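Local coordinates for protein enoyl-CoA hydratase subunit II (Geobacillus kaustophilus, PDB 2EJ5) that probably hydrates the double bond of enoyl-CoA thioesters in phenylacetic acid breakdown, as a member of the enoyl-CoA hydratase/isomerase (crotonase) family, at residues N47-V51 with L196-T201; Q12-L16 with V189-E194. All coordinates share one frame. Numbering follows the deposited sequence.

Contact 1: residues N47-V51 with L196-T201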
loop_
_atom_site.group_PDB
_atom_site.type_symbol
_atom_site.label_atom_id
_atom_site.label_comp_id
_atom_site.label_asym_id
_atom_site.label_seq_id
_atom_site.Cartn_x
_atom_site.Cartn_y
_atom_site.Cartn_z
ATOM N N ASN A 47 5.823 32.617 -9.230
ATOM C CA ASN A 47 7.272 32.573 -9.196
ATOM C C ASN A 47 7.777 31.420 -8.326
ATOM O O ASN A 47 8.942 31.073 -8.406
ATOM C CB ASN A 47 7.861 33.898 -8.714
ATOM C CG ASN A 47 9.397 33.924 -8.785
ATOM O OD1 ASN A 47 10.007 33.690 -9.846
ATOM N ND2 ASN A 47 10.020 34.178 -7.652
ATOM N N VAL A 48 6.890 30.844 -7.502
ATOM C CA VAL A 48 7.249 29.735 -6.612
ATOM C C VAL A 48 6.997 28.422 -7.355
ATOM O O VAL A 48 5.884 28.177 -7.834
ATOM C CB VAL A 48 6.442 29.773 -5.262
ATOM C CG1 VAL A 48 6.695 28.474 -4.411
ATOM C CG2 VAL A 48 6.830 31.002 -4.452
ATOM N N ARG A 49 8.048 27.613 -7.510
ATOM C CA ARG A 49 7.923 26.329 -8.209
ATOM C C ARG A 49 8.255 25.132 -7.317
ATOM O O ARG A 49 8.129 24.004 -7.750
ATOM C CB ARG A 49 8.754 26.326 -9.503
ATOM C CG ARG A 49 8.131 27.218 -10.625
ATOM C CD ARG A 49 9.132 27.494 -11.723
ATOM N NE ARG A 49 9.258 26.346 -12.616
ATOM C CZ ARG A 49 10.167 26.254 -13.576
ATOM N NH1 ARG A 49 11.064 27.253 -13.739
ATOM N NH2 ARG A 49 10.217 25.162 -14.336
ATOM N N CYS A 50 8.697 25.382 -6.089
ATOM C CA CYS A 50 8.970 24.333 -5.118
ATOM C C CYS A 50 8.851 24.918 -3.745
ATOM O O CYS A 50 9.102 26.121 -3.541
ATOM C CB CYS A 50 10.389 23.751 -5.285
ATOM S SG CYS A 50 10.749 22.226 -4.296
ATOM N N VAL A 51 8.470 24.097 -2.787
ATOM C CA VAL A 51 8.425 24.557 -1.408
ATOM C C VAL A 51 9.295 23.682 -0.563
ATOM O O VAL A 51 9.288 22.460 -0.707
ATOM C CB VAL A 51 6.964 24.579 -0.814
ATOM C CG1 VAL A 51 6.980 25.028 0.655
ATOM C CG2 VAL A 51 6.087 25.517 -1.621
ATOM N N LEU A 196 13.914 20.451 -8.446
ATOM C CA LEU A 196 12.442 20.392 -8.620
ATOM C C LEU A 196 11.879 21.698 -9.166
ATOM O O LEU A 196 10.981 21.690 -10.036
ATOM C CB LEU A 196 11.772 20.107 -7.287
ATOM C CG LEU A 196 11.873 18.651 -6.806
ATOM C CD1 LEU A 196 11.572 18.602 -5.324
ATOM C CD2 LEU A 196 10.842 17.838 -7.575
ATOM N N SER A 197 12.432 22.822 -8.676
ATOM C CA SER A 197 11.937 24.155 -9.086
ATOM C C SER A 197 12.166 24.444 -10.581
ATOM O O SER A 197 11.576 25.385 -11.154
ATOM C CB SER A 197 12.518 25.249 -8.181
ATOM O OG SER A 197 13.802 25.649 -8.651
ATOM N N ALA A 198 12.998 23.603 -11.217
ATOM C CA ALA A 198 13.286 23.711 -12.639
ATOM C C ALA A 198 12.433 22.798 -13.516
ATOM O O ALA A 198 12.475 22.891 -14.742
ATOM C CB ALA A 198 14.796 23.424 -12.903
ATOM N N MET A 199 11.659 21.907 -12.890
ATOM C CA MET A 199 10.866 20.930 -13.633
ATOM C C MET A 199 9.530 21.549 -14.054
ATOM O O MET A 199 9.221 22.686 -13.632
ATOM C CB MET A 199 10.636 19.683 -12.730
ATOM C CG MET A 199 11.911 19.000 -12.277
ATOM S SD MET A 199 11.573 17.316 -11.710
ATOM C CE MET A 199 11.332 16.493 -13.301
ATOM N N PRO A 200 8.744 20.846 -14.901
ATOM C CA PRO A 200 7.426 21.361 -15.348
ATOM C C PRO A 200 6.414 21.383 -14.207
ATOM O O PRO A 200 5.661 20.431 -13.998
ATOM C CB PRO A 200 6.984 20.348 -16.408
ATOM C CG PRO A 200 8.239 19.667 -16.827
ATOM C CD PRO A 200 9.037 19.552 -15.540
ATOM N N THR A 201 6.437 22.471 -13.463
ATOM C CA THR A 201 5.646 22.630 -12.264
ATOM C C THR A 201 4.137 22.333 -12.454
ATOM O O THR A 201 3.503 21.770 -11.555
ATOM C CB THR A 201 5.850 24.080 -11.768
ATOM O OG1 THR A 201 7.252 24.375 -11.860
ATOM C CG2 THR A 201 5.378 24.221 -10.340
HETATM O O HOH W 1 8.378 22.652 -10.009
#

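Contact 2: residues Q12-L16 with V189-E194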
loop_
_atom_site.group_PDB
_atom_site.type_symbol
_atom_site.label_atom_id
_atom_site.label_comp_id
_atom_site.label_asym_id
_atom_site.label_seq_id
_atom_site.Cartn_x
_atom_site.Cartn_y
_atom_site.Cartn_z
ATOM N N GLN A 12 13.436 30.298 -7.282
ATOM C CA GLN A 12 12.031 29.918 -7.391
ATOM C C GLN A 12 11.610 28.882 -6.352
ATOM O O GLN A 12 10.658 28.133 -6.568
ATOM C CB GLN A 12 11.733 29.458 -8.788
ATOM C CG GLN A 12 12.091 30.556 -9.787
ATOM C CD GLN A 12 11.401 30.374 -11.080
ATOM O OE1 GLN A 12 10.406 31.028 -11.355
ATOM N NE2 GLN A 12 11.909 29.469 -11.891
ATOM N N VAL A 13 12.334 28.850 -5.241
ATOM C CA VAL A 13 11.917 28.030 -4.135
ATOM C C VAL A 13 11.512 28.831 -2.913
ATOM O O VAL A 13 12.240 29.753 -2.469
ATOM C CB VAL A 13 12.806 26.721 -3.863
ATOM C CG1 VAL A 13 14.034 26.580 -4.762
ATOM C CG2 VAL A 13 13.038 26.382 -2.373
ATOM N N ALA A 14 10.316 28.521 -2.419
ATOM C CA ALA A 14 9.868 29.071 -1.144
ATOM C C ALA A 14 10.395 28.220 -0.000
ATOM O O ALA A 14 10.096 27.025 0.103
ATOM C CB ALA A 14 8.319 29.205 -1.101
ATOM N N TRP A 15 11.203 28.841 0.846
ATOM C CA TRP A 15 11.780 28.227 2.012
ATOM C C TRP A 15 10.855 28.587 3.181
ATOM O O TRP A 15 10.728 29.767 3.574
ATOM C CB TRP A 15 13.209 28.723 2.214
ATOM C CG TRP A 15 14.132 28.275 1.101
ATOM C CD1 TRP A 15 14.316 28.876 -0.144
ATOM C CD2 TRP A 15 14.966 27.114 1.110
ATOM N NE1 TRP A 15 15.216 28.150 -0.888
ATOM C CE2 TRP A 15 15.637 27.069 -0.144
ATOM C CE3 TRP A 15 15.212 26.100 2.053
ATOM C CZ2 TRP A 15 16.538 26.048 -0.468
ATOM C CZ3 TRP A 15 16.099 25.091 1.737
ATOM C CH2 TRP A 15 16.764 25.074 0.477
ATOM N N LEU A 16 10.148 27.587 3.686
ATOM C CA LEU A 16 9.242 27.768 4.819
ATOM C C LEU A 16 9.936 27.170 6.027
ATOM O O LEU A 16 10.059 25.940 6.198
ATOM C CB LEU A 16 7.852 27.158 4.489
ATOM C CG LEU A 16 6.642 27.613 5.338
ATOM C CD1 LEU A 16 5.305 27.121 4.781
ATOM C CD2 LEU A 16 6.800 27.263 6.818
ATOM N N VAL A 189 20.186 19.761 0.127
ATOM C CA VAL A 189 18.820 20.263 0.209
ATOM C C VAL A 189 18.567 21.338 -0.853
ATOM O O VAL A 189 17.611 21.240 -1.623
ATOM C CB VAL A 189 18.475 20.798 1.639
ATOM C CG1 VAL A 189 17.144 21.482 1.642
ATOM C CG2 VAL A 189 18.503 19.650 2.645
ATOM N N LYS A 190 19.414 22.369 -0.903
ATOM C CA LYS A 190 19.214 23.383 -1.933
ATOM C C LYS A 190 19.243 22.816 -3.349
ATOM O O LYS A 190 18.429 23.203 -4.155
ATOM C CB LYS A 190 20.094 24.657 -1.764
ATOM C CG LYS A 190 21.524 24.591 -2.149
ATOM C CD LYS A 190 22.183 26.034 -2.249
ATOM C CE LYS A 190 21.996 26.703 -3.611
ATOM N NZ LYS A 190 22.886 27.916 -3.740
ATOM N N GLN A 191 20.150 21.899 -3.655
ATOM C CA GLN A 191 20.209 21.379 -5.025
ATOM C C GLN A 191 18.944 20.557 -5.385
ATOM O O GLN A 191 18.465 20.605 -6.516
ATOM C CB GLN A 191 21.459 20.496 -5.213
ATOM C CG GLN A 191 22.808 21.253 -5.092
ATOM C CD GLN A 191 23.974 20.429 -5.632
ATOM O OE1 GLN A 191 25.152 20.809 -5.486
ATOM N NE2 GLN A 191 23.657 19.294 -6.256
ATOM N N PHE A 192 18.424 19.798 -4.412
ATOM C CA PHE A 192 17.204 18.980 -4.636
ATOM C C PHE A 192 16.016 19.906 -4.898
ATOM O O PHE A 192 15.281 19.725 -5.861
ATOM C CB PHE A 192 16.957 18.052 -3.415
ATOM C CG PHE A 192 15.865 17.020 -3.637
ATOM C CD1 PHE A 192 16.149 15.824 -4.281
ATOM C CD2 PHE A 192 14.566 17.248 -3.178
ATOM C CE1 PHE A 192 15.147 14.866 -4.484
ATOM C CE2 PHE A 192 13.543 16.306 -3.387
ATOM C CZ PHE A 192 13.834 15.117 -4.033
ATOM N N ALA A 193 15.848 20.926 -4.049
ATOM C CA ALA A 193 14.788 21.910 -4.240
ATOM C C ALA A 193 14.939 22.690 -5.549
ATOM O O ALA A 193 13.964 22.874 -6.276
ATOM C CB ALA A 193 14.689 22.857 -3.040
ATOM N N GLU A 194 16.157 23.110 -5.889
ATOM C CA GLU A 194 16.316 23.818 -7.143
ATOM C C GLU A 194 16.089 22.913 -8.302
ATOM O O GLU A 194 15.472 23.312 -9.263
ATOM C CB GLU A 194 17.658 24.548 -7.211
ATOM C CG GLU A 194 17.700 25.614 -6.084
ATOM C CD GLU A 194 18.922 26.506 -6.123
ATOM O OE1 GLU A 194 19.940 26.117 -6.765
ATOM O OE2 GLU A 194 18.847 27.577 -5.470
HETATM O O HOH W 2 16.793 28.326 -3.312
#

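Contact 1: residues N47-V51 with L196-T201
A buried arginine side chain is wrapped by the turn between two helices: R49 points its CB toward 196-201, which covers 121 Å² of the residue. Its NE donates to T201 OG1 (2.9 Å, N-H...O angle 165°) and its NH2 to M199 O (2.8 Å, 150°) and, weakly, to F254 O; T201 OG1 and M199 O lie near the guanidinium plane, while S197 O sits over one face. A water donates to R49 O (2.6 Å) and L196 O (2.8 Å) and accepts from T201 OG1 (2.8 Å), so the T201 hydroxyl accepts one hydrogen bond and donates another. In the crotonase fold this places R49 and C50, at the N-terminal end of strand 50-55, against the link from helix 185-197 to helix 201-216, where P200, at the N-cap position, centres an inverse gamma turn. Apolar contact comes from C50: C50 SG meets L196 CB at 3.8 Å. L196, M199 and P200 also pack on V160, I132 and G135 of the second subunit, respectively.

Contact 2: residues Q12-L16 with V189-E194
V189 opens the helical side of the contact, its CG1 lying 3.8 Å from W15 CZ3, near the plane of the indole. One residue on, K190 meets the same ring edge through CA (3.8 Å from W15 CH2) and also touches it through CB (4.0 Å from W15 CZ2), while the end of its side chain leads away. A193, one turn after V189 (A193 N to V189 O, 3.0 Å), aims its CB at the strand and reaches V13 CG2 at 3.9 Å. E194 adds its aliphatic part, CG standing 4.0 Å from V13 CG1, and its carboxylate receives a water-mediated link: W15 NE1 donates to the water at 2.9 Å, which donates to E194 OE2 at 3.1 Å. All these distances involve V13 or W15, two residues apart on the strand. With 134° between the N-to-C directions of the short axes, which approach to 9.7 Å, this is a helix laid obliquely across one face of a beta-sheet, here helix 185-197 on strand 13-18 of the mixed sheet of the crotonase fold.

In the fold
The two contacts have centres about 9 Å apart and divide one helix between them: contact 2 uses the 189-194 part of helix 185-197, contact 1 the region from L196 on, including the turn before helix 201-216. Their other halves belong to neighbouring parallel strands, 13-18 and 50-55, of the same mixed sheet, and they meet directly, R49 N lying 2.8 Å from Q12 O and C50 O 2.9 Å from A14 N, both probable hydrogen bonds. Along the chain the order is 12-16, 47-51, 189-194, 196-201, so the segments alternate. Helix 185-197 and the turn after it thus pack against strands contributed by the first part of the chain.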